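Local coordinates for PaaX domain-containing protein, C-domain protein (Mycobacterium tuberculosis, PDB 3KFW) that is of unknown function but, as a PaaX-type protein, probably acts as a transcriptional regulator that binds DNA through a winged-helix domain, at residues P18-A23 with D52-A57; G86-L91 with A152-Q157; F115-L118 with V122-R125. One frame throughout, in Å; residues are numbered along the deposited sequence.

Contact 1: P18-A23 with D52-A57; sequences PAWATA and DLVRSA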
ATOM      1  N   PRO A  18      20.705 -19.484  41.558  1.00 38.59           N
ATOM      2  CA  PRO A  18      20.617 -18.659  42.788  1.00 38.14           C
ATOM      3  C   PRO A  18      21.901 -18.499  43.602  1.00 37.43           C
ATOM      4  O   PRO A  18      21.867 -17.875  44.664  1.00 37.45           O
ATOM      5  CB  PRO A  18      19.597 -19.456  43.669  1.00 37.11           C
ATOM      6  CG  PRO A  18      19.913 -20.861  43.377  1.00 36.98           C
ATOM      7  CD  PRO A  18      20.258 -20.871  41.830  1.00 38.55           C
ATOM      8  N   ALA A  19      23.000 -19.108  43.175  1.00 37.36           N
ATOM      9  CA  ALA A  19      24.271 -18.911  43.898  1.00 37.85           C
ATOM     10  C   ALA A  19      24.701 -17.402  43.894  1.00 37.27           C
ATOM     11  O   ALA A  19      24.238 -16.634  43.062  1.00 37.85           O
ATOM     12  CB  ALA A  19      25.370 -19.830  43.328  1.00 36.88           C
ATOM     13  N   TRP A  20      25.535 -16.993  44.843  1.00 37.10           N
ATOM     14  CA  TRP A  20      25.911 -15.571  45.048  1.00 35.19           C
ATOM     15  C   TRP A  20      27.362 -15.564  44.746  1.00 35.08           C
ATOM     16  O   TRP A  20      28.047 -16.592  44.956  1.00 34.18           O
ATOM     17  CB  TRP A  20      25.796 -15.165  46.511  1.00 34.73           C
ATOM     18  CG  TRP A  20      24.420 -15.113  47.041  1.00 34.96           C
ATOM     19  CD1 TRP A  20      23.708 -16.153  47.606  1.00 30.39           C
ATOM     20  CD2 TRP A  20      23.550 -13.955  47.078  1.00 33.98           C
ATOM     21  NE1 TRP A  20      22.467 -15.708  47.957  1.00 30.70           N
ATOM     22  CE2 TRP A  20      22.347 -14.364  47.671  1.00 31.45           C
ATOM     23  CE3 TRP A  20      23.663 -12.635  46.623  1.00 33.34           C
ATOM     24  CZ2 TRP A  20      21.274 -13.488  47.862  1.00 29.21           C
ATOM     25  CZ3 TRP A  20      22.588 -11.765  46.822  1.00 32.86           C
ATOM     26  CH2 TRP A  20      21.412 -12.198  47.431  1.00 29.70           C
ATOM     27  N   ALA A  21      27.827 -14.414  44.260  1.00 34.77           N
ATOM     28  CA  ALA A  21      29.199 -14.228  43.859  1.00 34.93           C
ATOM     29  C   ALA A  21      29.767 -13.008  44.648  1.00 35.82           C
ATOM     30  O   ALA A  21      29.212 -11.893  44.566  1.00 35.16           O
ATOM     31  CB  ALA A  21      29.262 -13.995  42.370  1.00 32.97           C
ATOM     32  N   THR A  22      30.854 -13.227  45.399  1.00 36.81           N
ATOM     33  CA  THR A  22      31.469 -12.157  46.190  1.00 38.49           C
ATOM     34  C   THR A  22      32.162 -11.188  45.277  1.00 39.77           C
ATOM     35  O   THR A  22      32.678 -11.579  44.217  1.00 40.31           O
ATOM     36  CB  THR A  22      32.523 -12.676  47.211  1.00 38.79           C
ATOM     37  OG1 THR A  22      33.741 -13.063  46.533  1.00 38.34           O
ATOM     38  CG2 THR A  22      31.962 -13.866  48.067  1.00 38.49           C
ATOM     39  N   ALA A  23      32.193  -9.926  45.684  1.00 41.15           N
ATOM     40  CA  ALA A  23      33.077  -8.919  45.066  1.00 42.09           C
ATOM     41  C   ALA A  23      34.434  -9.484  44.653  1.00 43.14           C
ATOM     42  O   ALA A  23      34.835  -9.363  43.510  1.00 44.15           O
ATOM     43  CB  ALA A  23      33.275  -7.788  46.012  1.00 42.00           C
ATOM     44  N   ASP A  52      19.282  -4.153  38.906  1.00 43.13           N
ATOM     45  CA  ASP A  52      19.806  -5.194  38.028  1.00 43.01           C
ATOM     46  C   ASP A  52      20.434  -6.366  38.793  1.00 42.00           C
ATOM     47  O   ASP A  52      20.330  -7.540  38.383  1.00 41.91           O
ATOM     48  CB  ASP A  52      20.783  -4.582  37.019  1.00 43.65           C
ATOM     49  CG  ASP A  52      20.091  -3.611  36.033  1.00 46.74           C
ATOM     50  OD1 ASP A  52      19.012  -3.985  35.495  1.00 50.07           O
ATOM     51  OD2 ASP A  52      20.633  -2.489  35.780  1.00 47.58           O
ATOM     52  N   LEU A  53      21.076  -6.032  39.904  1.00 40.46           N
ATOM     53  CA  LEU A  53      21.584  -7.010  40.825  1.00 39.13           C
ATOM     54  C   LEU A  53      20.961  -6.779  42.176  1.00 39.50           C
ATOM     55  O   LEU A  53      20.499  -5.673  42.509  1.00 40.49           O
ATOM     56  CB  LEU A  53      23.101  -6.884  40.970  1.00 38.27           C
ATOM     57  CG  LEU A  53      23.995  -7.178  39.766  1.00 36.38           C
ATOM     58  CD1 LEU A  53      25.404  -6.745  40.108  1.00 35.31           C
ATOM     59  CD2 LEU A  53      23.957  -8.657  39.296  1.00 32.48           C
ATOM     60  N   VAL A  54      20.993  -7.826  42.980  1.00 38.66           N
ATOM     61  CA  VAL A  54      20.645  -7.741  44.366  1.00 37.31           C
ATOM     62  C   VAL A  54      21.945  -8.075  45.151  1.00 37.14           C
ATOM     63  O   VAL A  54      22.736  -8.908  44.698  1.00 36.90           O
ATOM     64  CB  VAL A  54      19.460  -8.728  44.663  1.00 38.00           C
ATOM     65  CG1 VAL A  54      18.176  -8.189  44.086  1.00 37.85           C
ATOM     66  CG2 VAL A  54      19.715 -10.123  44.031  1.00 35.54           C
ATOM     67  N   ARG A  55      22.186  -7.417  46.295  1.00 37.09           N
ATOM     68  CA  ARG A  55      23.333  -7.775  47.134  1.00 36.69           C
ATOM     69  C   ARG A  55      22.968  -8.340  48.515  1.00 36.79           C
ATOM     70  O   ARG A  55      21.919  -8.059  49.082  1.00 35.66           O
ATOM     71  CB  ARG A  55      24.342  -6.613  47.268  1.00 36.82           C
ATOM     72  CG  ARG A  55      23.963  -5.457  48.162  1.00 36.48           C
ATOM     73  CD  ARG A  55      25.114  -4.452  48.227  1.00 42.64           C
ATOM     74  NE  ARG A  55      24.752  -3.146  48.822  1.00 46.66           N
ATOM     75  CZ  ARG A  55      23.503  -2.764  49.149  1.00 44.26           C
ATOM     76  NH1 ARG A  55      22.490  -3.579  48.903  1.00 40.21           N
ATOM     77  NH2 ARG A  55      23.257  -1.565  49.692  1.00 37.42           N
ATOM     78  N   SER A  56      23.864  -9.139  49.068  1.00 36.45           N
ATOM     79  CA  SER A  56      23.631  -9.634  50.399  1.00 35.50           C
ATOM     80  C   SER A  56      24.985  -9.751  51.053  1.00 35.12           C
ATOM     81  O   SER A  56      25.986  -9.438  50.431  1.00 34.85           O
ATOM     82  CB  SER A  56      22.947 -10.993  50.294  1.00 34.07           C
ATOM     83  OG  SER A  56      23.892 -11.950  49.870  1.00 34.73           O
ATOM     84  N   ALA A  57      25.017 -10.215  52.291  1.00 35.58           N
ATOM     85  CA  ALA A  57      26.269 -10.576  52.954  1.00 36.14           C
ATOM     86  C   ALA A  57      27.087 -11.579  52.143  1.00 36.78           C
ATOM     87  O   ALA A  57      28.322 -11.541  52.183  1.00 37.92           O
ATOM     88  CB  ALA A  57      26.011 -11.102  54.329  1.00 36.27           C
TER

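Contact 2: G86-L91 with A152-Q157; sequences GNWHML and ADLAGQ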
ATOM      1  N   GLY A  86       2.871 -27.434   6.480  1.00 31.87           N
ATOM      2  CA  GLY A  86       2.694 -26.660   5.232  1.00 30.34           C
ATOM      3  C   GLY A  86       1.922 -25.371   5.370  1.00 29.95           C
ATOM      4  O   GLY A  86       1.732 -24.636   4.380  1.00 29.38           O
ATOM      5  N   ASN A  87       1.475 -25.094   6.596  1.00 29.77           N
ATOM      6  CA  ASN A  87       0.634 -23.949   6.877  1.00 30.11           C
ATOM      7  C   ASN A  87       1.435 -22.746   7.332  1.00 30.36           C
ATOM      8  O   ASN A  87       2.449 -22.906   8.017  1.00 31.34           O
ATOM      9  CB  ASN A  87      -0.415 -24.282   7.917  1.00 30.05           C
ATOM     10  CG  ASN A  87      -1.456 -25.236   7.395  1.00 32.97           C
ATOM     11  OD1 ASN A  87      -2.369 -24.852   6.671  1.00 37.54           O
ATOM     12  ND2 ASN A  87      -1.335 -26.490   7.779  1.00 35.12           N
ATOM     13  N   TRP A  88       0.953 -21.562   6.955  1.00 29.09           N
ATOM     14  CA  TRP A  88       1.551 -20.309   7.306  1.00 29.05           C
ATOM     15  C   TRP A  88       0.579 -19.466   8.143  1.00 29.35           C
ATOM     16  O   TRP A  88      -0.623 -19.416   7.869  1.00 29.77           O
ATOM     17  CB  TRP A  88       1.880 -19.532   6.009  1.00 28.66           C
ATOM     18  CG  TRP A  88       2.936 -20.204   5.185  1.00 26.57           C
ATOM     19  CD1 TRP A  88       2.794 -21.356   4.430  1.00 21.39           C
ATOM     20  CD2 TRP A  88       4.291 -19.788   5.024  1.00 23.03           C
ATOM     21  NE1 TRP A  88       3.968 -21.659   3.813  1.00 18.09           N
ATOM     22  CE2 TRP A  88       4.911 -20.727   4.147  1.00 22.05           C
ATOM     23  CE3 TRP A  88       5.028 -18.704   5.491  1.00 21.15           C
ATOM     24  CZ2 TRP A  88       6.260 -20.634   3.768  1.00 21.09           C
ATOM     25  CZ3 TRP A  88       6.352 -18.579   5.097  1.00 24.59           C
ATOM     26  CH2 TRP A  88       6.974 -19.575   4.252  1.00 22.48           C
ATOM     27  N   HIS A  89       1.102 -18.797   9.161  1.00 28.81           N
ATOM     28  CA  HIS A  89       0.369 -17.724   9.806  1.00 28.64           C
ATOM     29  C   HIS A  89       0.416 -16.509   8.917  1.00 28.40           C
ATOM     30  O   HIS A  89       1.471 -16.188   8.376  1.00 28.50           O
ATOM     31  CB  HIS A  89       0.968 -17.397  11.180  1.00 27.79           C
ATOM     32  CG  HIS A  89       0.611 -18.405  12.234  1.00 30.65           C
ATOM     33  ND1 HIS A  89       1.407 -18.655  13.341  1.00 29.38           N
ATOM     34  CD2 HIS A  89      -0.456 -19.238  12.334  1.00 28.36           C
ATOM     35  CE1 HIS A  89       0.825 -19.571  14.086  1.00 29.13           C
ATOM     36  NE2 HIS A  89      -0.304 -19.938  13.500  1.00 29.97           N
HETATM   37  N   MSE A  90      -0.709 -15.813   8.786  1.00 28.46           N
HETATM   38  CA  MSE A  90      -0.773 -14.616   7.952  1.00 28.25           C
HETATM   39  C   MSE A  90      -1.444 -13.460   8.645  1.00 27.60           C
HETATM   40  O   MSE A  90      -2.564 -13.539   9.127  1.00 28.58           O
HETATM   41  CB  MSE A  90      -1.509 -14.912   6.670  1.00 28.65           C
HETATM   42  CG  MSE A  90      -1.104 -13.992   5.539  1.00 34.10           C
HETATM   43 SE   MSE A  90      -1.865 -14.637   3.852  1.00 44.94          SE
HETATM   44  CE  MSE A  90      -3.238 -13.281   3.980  1.00 40.05           C
ATOM     45  N   LEU A  91      -0.755 -12.352   8.690  1.00 26.69           N
ATOM     46  CA  LEU A  91      -1.313 -11.214   9.312  1.00 25.54           C
ATOM     47  C   LEU A  91      -1.379 -10.089   8.269  1.00 25.39           C
ATOM     48  O   LEU A  91      -0.371  -9.681   7.759  1.00 25.09           O
ATOM     49  CB  LEU A  91      -0.470 -10.828  10.531  1.00 25.01           C
ATOM     50  CG  LEU A  91      -0.368 -11.812  11.704  1.00 23.97           C
ATOM     51  CD1 LEU A  91       0.711 -11.279  12.718  1.00 23.96           C
ATOM     52  CD2 LEU A  91      -1.683 -12.009  12.396  1.00 19.97           C
ATOM     53  N   ALA A 152       9.470 -23.019  -0.116  1.00 27.87           N
ATOM     54  CA  ALA A 152      10.890 -22.681   0.060  1.00 27.73           C
ATOM     55  C   ALA A 152      11.165 -21.419  -0.722  1.00 28.68           C
ATOM     56  O   ALA A 152      12.093 -20.618  -0.411  1.00 29.80           O
ATOM     57  CB  ALA A 152      11.797 -23.793  -0.452  1.00 27.38           C
ATOM     58  N   ASP A 153      10.371 -21.238  -1.767  1.00 28.01           N
ATOM     59  CA  ASP A 153      10.545 -20.079  -2.565  1.00 27.82           C
ATOM     60  C   ASP A 153       9.957 -18.891  -1.827  1.00 26.81           C
ATOM     61  O   ASP A 153      10.635 -17.875  -1.676  1.00 26.35           O
ATOM     62  CB  ASP A 153       9.923 -20.223  -3.955  1.00 28.22           C
ATOM     63  CG  ASP A 153      10.224 -19.029  -4.797  1.00 32.08           C
ATOM     64  OD1 ASP A 153      11.403 -18.626  -4.775  1.00 36.37           O
ATOM     65  OD2 ASP A 153       9.316 -18.444  -5.422  1.00 38.25           O
ATOM     66  N   LEU A 154       8.703 -19.013  -1.375  1.00 25.83           N
ATOM     67  CA  LEU A 154       8.117 -18.003  -0.478  1.00 25.38           C
ATOM     68  C   LEU A 154       9.105 -17.597   0.662  1.00 24.52           C
ATOM     69  O   LEU A 154       9.522 -16.426   0.758  1.00 23.84           O
ATOM     70  CB  LEU A 154       6.799 -18.526   0.089  1.00 26.34           C
ATOM     71  CG  LEU A 154       6.040 -17.531   0.965  1.00 28.16           C
ATOM     72  CD1 LEU A 154       5.950 -16.303   0.140  1.00 30.99           C
ATOM     73  CD2 LEU A 154       4.660 -18.058   1.253  1.00 29.14           C
ATOM     74  N   ALA A 155       9.539 -18.571   1.461  1.00 22.77           N
ATOM     75  CA  ALA A 155      10.541 -18.296   2.513  1.00 23.18           C
ATOM     76  C   ALA A 155      11.689 -17.435   2.004  1.00 22.89           C
ATOM     77  O   ALA A 155      12.035 -16.449   2.641  1.00 23.25           O
ATOM     78  CB  ALA A 155      11.063 -19.630   3.227  1.00 21.93           C
ATOM     79  N   GLY A 156      12.233 -17.767   0.832  1.00 22.57           N
ATOM     80  CA  GLY A 156      13.344 -17.003   0.228  1.00 22.48           C
ATOM     81  C   GLY A 156      12.976 -15.586  -0.197  1.00 23.24           C
ATOM     82  O   GLY A 156      13.855 -14.734  -0.430  1.00 21.76           O
ATOM     83  N   GLN A 157      11.668 -15.340  -0.275  1.00 23.95           N
ATOM     84  CA  GLN A 157      11.095 -14.049  -0.722  1.00 25.86           C
ATOM     85  C   GLN A 157      10.755 -13.132   0.506  1.00 25.66           C
ATOM     86  O   GLN A 157      10.980 -11.939   0.469  1.00 25.11           O
ATOM     87  CB  GLN A 157       9.859 -14.365  -1.588  1.00 26.62           C
ATOM     88  CG  GLN A 157       9.576 -13.527  -2.801  1.00 30.66           C
ATOM     89  CD  GLN A 157      10.745 -13.443  -3.808  1.00 33.94           C
ATOM     90  OE1 GLN A 157      11.313 -14.455  -4.237  1.00 26.97           O
ATOM     91  NE2 GLN A 157      11.108 -12.202  -4.165  1.00 33.21           N
TER

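Contact 3: F115-L118 with V122-R125; sequences FGEL and VWMR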
ATOM      1  N   PHE A 115       7.985 -12.622  11.777  1.00 27.94           N
ATOM      2  CA  PHE A 115       7.224 -12.538  10.538  1.00 27.31           C
ATOM      3  C   PHE A 115       8.052 -11.817   9.482  1.00 27.42           C
ATOM      4  O   PHE A 115       8.848 -10.959   9.825  1.00 26.90           O
ATOM      5  CB  PHE A 115       5.892 -11.814  10.777  1.00 26.60           C
ATOM      6  CG  PHE A 115       4.854 -12.690  11.443  1.00 23.10           C
ATOM      7  CD1 PHE A 115       4.904 -12.941  12.817  1.00 20.88           C
ATOM      8  CD2 PHE A 115       3.837 -13.252  10.713  1.00 17.98           C
ATOM      9  CE1 PHE A 115       3.973 -13.750  13.426  1.00 18.20           C
ATOM     10  CE2 PHE A 115       2.895 -14.063  11.328  1.00 16.95           C
ATOM     11  CZ  PHE A 115       2.976 -14.326  12.671  1.00 16.77           C
ATOM     12  N   GLY A 116       7.906 -12.224   8.219  1.00 27.24           N
ATOM     13  CA  GLY A 116       8.523 -11.515   7.098  1.00 27.07           C
ATOM     14  C   GLY A 116       7.458 -10.762   6.305  1.00 27.26           C
ATOM     15  O   GLY A 116       6.300 -11.158   6.213  1.00 27.07           O
ATOM     16  N   GLU A 117       7.858  -9.654   5.741  1.00 27.38           N
ATOM     17  CA  GLU A 117       6.960  -8.850   4.984  1.00 28.05           C
ATOM     18  C   GLU A 117       6.949  -9.306   3.505  1.00 28.81           C
ATOM     19  O   GLU A 117       7.932  -9.078   2.775  1.00 28.20           O
ATOM     20  CB  GLU A 117       7.382  -7.381   5.127  1.00 27.20           C
ATOM     21  CG  GLU A 117       6.492  -6.411   4.406  1.00 27.92           C
ATOM     22  CD  GLU A 117       6.778  -5.017   4.819  1.00 33.23           C
ATOM     23  OE1 GLU A 117       5.837  -4.202   4.836  1.00 36.48           O
ATOM     24  OE2 GLU A 117       7.952  -4.733   5.177  1.00 35.60           O
ATOM     25  N   LEU A 118       5.851  -9.944   3.076  1.00 29.56           N
ATOM     26  CA  LEU A 118       5.695 -10.326   1.676  1.00 30.80           C
ATOM     27  C   LEU A 118       5.606  -9.091   0.817  1.00 31.78           C
ATOM     28  O   LEU A 118       5.977  -9.117  -0.361  1.00 32.78           O
ATOM     29  CB  LEU A 118       4.456 -11.196   1.449  1.00 30.87           C
ATOM     30  CG  LEU A 118       4.141 -11.644  -0.015  1.00 33.13           C
ATOM     31  CD1 LEU A 118       5.273 -12.421  -0.767  1.00 33.99           C
ATOM     32  CD2 LEU A 118       2.847 -12.441  -0.077  1.00 32.94           C
ATOM     33  N   VAL A 122       1.285  -7.221   4.362  1.00 28.16           N
ATOM     34  CA  VAL A 122       1.130  -8.649   4.380  1.00 27.79           C
ATOM     35  C   VAL A 122       2.368  -9.305   5.032  1.00 28.25           C
ATOM     36  O   VAL A 122       3.454  -9.353   4.430  1.00 29.43           O
ATOM     37  CB  VAL A 122       1.023  -9.213   2.929  1.00 28.23           C
ATOM     38  CG1 VAL A 122       0.655 -10.643   2.975  1.00 26.09           C
ATOM     39  CG2 VAL A 122      -0.007  -8.451   2.099  1.00 27.95           C
ATOM     40  N   TRP A 123       2.202  -9.832   6.240  1.00 27.41           N
ATOM     41  CA  TRP A 123       3.270 -10.452   6.961  1.00 26.64           C
ATOM     42  C   TRP A 123       2.930 -11.923   7.122  1.00 27.11           C
ATOM     43  O   TRP A 123       1.757 -12.254   7.298  1.00 28.18           O
ATOM     44  CB  TRP A 123       3.431  -9.786   8.316  1.00 26.49           C
ATOM     45  CG  TRP A 123       3.825  -8.360   8.282  1.00 25.98           C
ATOM     46  CD1 TRP A 123       2.986  -7.273   8.119  1.00 28.30           C
ATOM     47  CD2 TRP A 123       5.130  -7.823   8.474  1.00 25.07           C
ATOM     48  NE1 TRP A 123       3.694  -6.108   8.204  1.00 25.45           N
ATOM     49  CE2 TRP A 123       5.010  -6.401   8.410  1.00 25.29           C
ATOM     50  CE3 TRP A 123       6.393  -8.393   8.689  1.00 24.47           C
ATOM     51  CZ2 TRP A 123       6.111  -5.545   8.505  1.00 26.04           C
ATOM     52  CZ3 TRP A 123       7.492  -7.547   8.808  1.00 24.84           C
ATOM     53  CH2 TRP A 123       7.348  -6.139   8.704  1.00 28.20           C
HETATM   54  N   MSE A 124       3.928 -12.809   7.028  1.00 26.63           N
HETATM   55  CA  MSE A 124       3.674 -14.266   7.091  1.00 26.97           C
HETATM   56  C   MSE A 124       4.800 -14.951   7.748  1.00 26.46           C
HETATM   57  O   MSE A 124       5.884 -14.404   7.836  1.00 27.07           O
HETATM   58  CB  MSE A 124       3.611 -14.924   5.718  1.00 26.63           C
HETATM   59  CG  MSE A 124       2.522 -14.470   4.893  1.00 30.91           C
HETATM   60 SE   MSE A 124       2.695 -15.084   3.052  1.00 37.24          SE
HETATM   61  CE  MSE A 124       2.095 -16.926   3.329  1.00 30.99           C
ATOM     62  N   ARG A 125       4.544 -16.174   8.175  1.00 27.05           N
ATOM     63  CA  ARG A 125       5.596 -17.072   8.636  1.00 28.01           C
ATOM     64  C   ARG A 125       4.983 -18.454   8.751  1.00 28.18           C
ATOM     65  O   ARG A 125       3.769 -18.575   8.764  1.00 28.74           O
ATOM     66  CB  ARG A 125       6.216 -16.611   9.976  1.00 27.01           C
ATOM     67  CG  ARG A 125       5.299 -16.766  11.169  1.00 28.82           C
ATOM     68  CD  ARG A 125       6.004 -17.474  12.308  1.00 30.75           C
ATOM     69  NE  ARG A 125       7.437 -17.218  12.224  1.00 32.91           N
ATOM     70  CZ  ARG A 125       8.355 -18.146  12.001  1.00 27.85           C
ATOM     71  NH1 ARG A 125       8.000 -19.394  11.851  1.00 22.81           N
ATOM     72  NH2 ARG A 125       9.623 -17.797  11.921  1.00 27.44           N
TER

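Contact 1: P18-A23 with D52-A57
V54, R55 and S56 pack against the indole of W20, tying the wing of a winged-helix unit to the loop that leads into its second helix. Three helices (5-13, 23-30 and 37-49) followed by the antiparallel hairpin 53-56/59-62 form this unit, consistent with the DNA-binding domain of a PaaX-like regulator. A backbone hydrogen bond of A21 with Y60 and packing of W20 on R61 join the loop to strand 59-62. V54 offers backbone as well as side chain: its carbonyl O lies 3.6 Å from W20 CZ3, near the ring plane at the rim, while CG2 stays 4.3 Å from W20 CZ3. At R55 the side chain turns away from the tryptophan, and R55 C sits obliquely to the ring, 3.8 Å from W20 CZ3. S56 slides over one indole face. Small and polar, it suits a strand end: its OG, set between backbone N and carbonyl carbon (chi1 73°), accepts the N-H of D58 in an ST turn as the chain reverses. The same torsion holds OG above the ring plane, offset toward the rim, 3.3 Å from W20 CE3. Beside it S56 CB makes a CH-pi contact, 3.7 Å from the centroid of the W20 six-membered ring.

Contact 2: G86-L91 with A152-Q157
W88 carries its CG anti to the carbonyl carbon (chi1 -66°) and L154 its CG anti to the backbone N (chi1 -176°); with these torsions the two side chains reach out from opposite directions and meet between sheet and helix. The strand 88-93 is a central one in a sheet with the strand order of a ferredoxin-like fold, consistent with a Cas2-like domain, and the helix 151-158, which follows the last strand, covers the sheet here. A wide flat indole suits this position because it reaches from the strand to the helix. The methyl L154 CD2 sits over one face of the six-membered ring in a CH-pi contact, 3.9 Å from the W88 ring centroid and only 8° off the ring normal. W84 also meets the indole, with the two ring planes nearly perpendicular, and P151 and L158 add to the apolar surroundings. D153, just before L154 in the helix, forms a salt bridge with R142 of the second subunit, so the helix serves core and interface together. A small residue suits position 155, where the indole rim comes close to the helix backbone: W88 CH2 lies 3.9 Å from A155 N and 4.2 Å from A155 CB.

Contact 3: F115-L118 with V122-R125
F115 and W123, with L118 after them, bury the most surface in this tight beta hairpin, which pairs an outer strand of the Cas2-like domain's four-stranded sheet with its inner neighbour 122-126. Across the hairpin, G116 and M124 form a hydrogen-bonded antiparallel pair: G116 N to M124 O and M124 N to G116 O are both 3.0 Å. F115 turns one ring face to R125, whose aliphatic CG stands over the ring centre in a CH-pi contact, 3.7 Å from the F115 centroid. R125 CG lies between backbone N and carbonyl carbon (chi1 71°), and the chain bends again further out, leaving the guanidinium plane perpendicular to the ring; NE is held by the carbonyl O of R114. Arginine thus lends its methylenes to the aromatic and its polar end to the backbone.

W123 is covered by E117, its partner in the non-hydrogen-bonded pair. E117 CB rests over the six-membered ring, 3.7 Å from the W123 centroid, and the extended chain carries the carboxylate onward almost flat on the indole, 17° from its plane, to a salt bridge with R107. H111 meets the same indole edge-to-face, and the backbone carbonyl of F115 lies at its rim, F115 O being 3.7 Å from W123 CE3.

L118, a branched apolar residue on the side facing helix 151-158, touches L154 there and I92 of the second subunit. Its chain runs alongside V122 and M124, with L118 CD2 4.1 Å from the selenium of M124. Its amide closes the hairpin: L118 N donates to V122 O over 2.8 Å, bent at the hydrogen to 139°.

Overall arrangement
Contacts 2 and 3 are buried and share one sheet, whereas contact 1 lies at the surface of the winged-helix unit, its centre about 46 Å from that of contact 2 and about 43 Å from that of contact 3. Strands 88-93 and 122-126 are neighbours, joined by probable backbone hydrogen bonds such as L91 N to W123 O (2.9 Å), and contact 3 is nested inside the chain loop that contact 2 closes. Each contact uses a tryptophan face: a serine covers it at the surface, a leucine methyl between sheet and helix, a glutamate in the hairpin. Hydrogen bonds cross only contact 3. Contacts 2 and 3 also touch the second subunit.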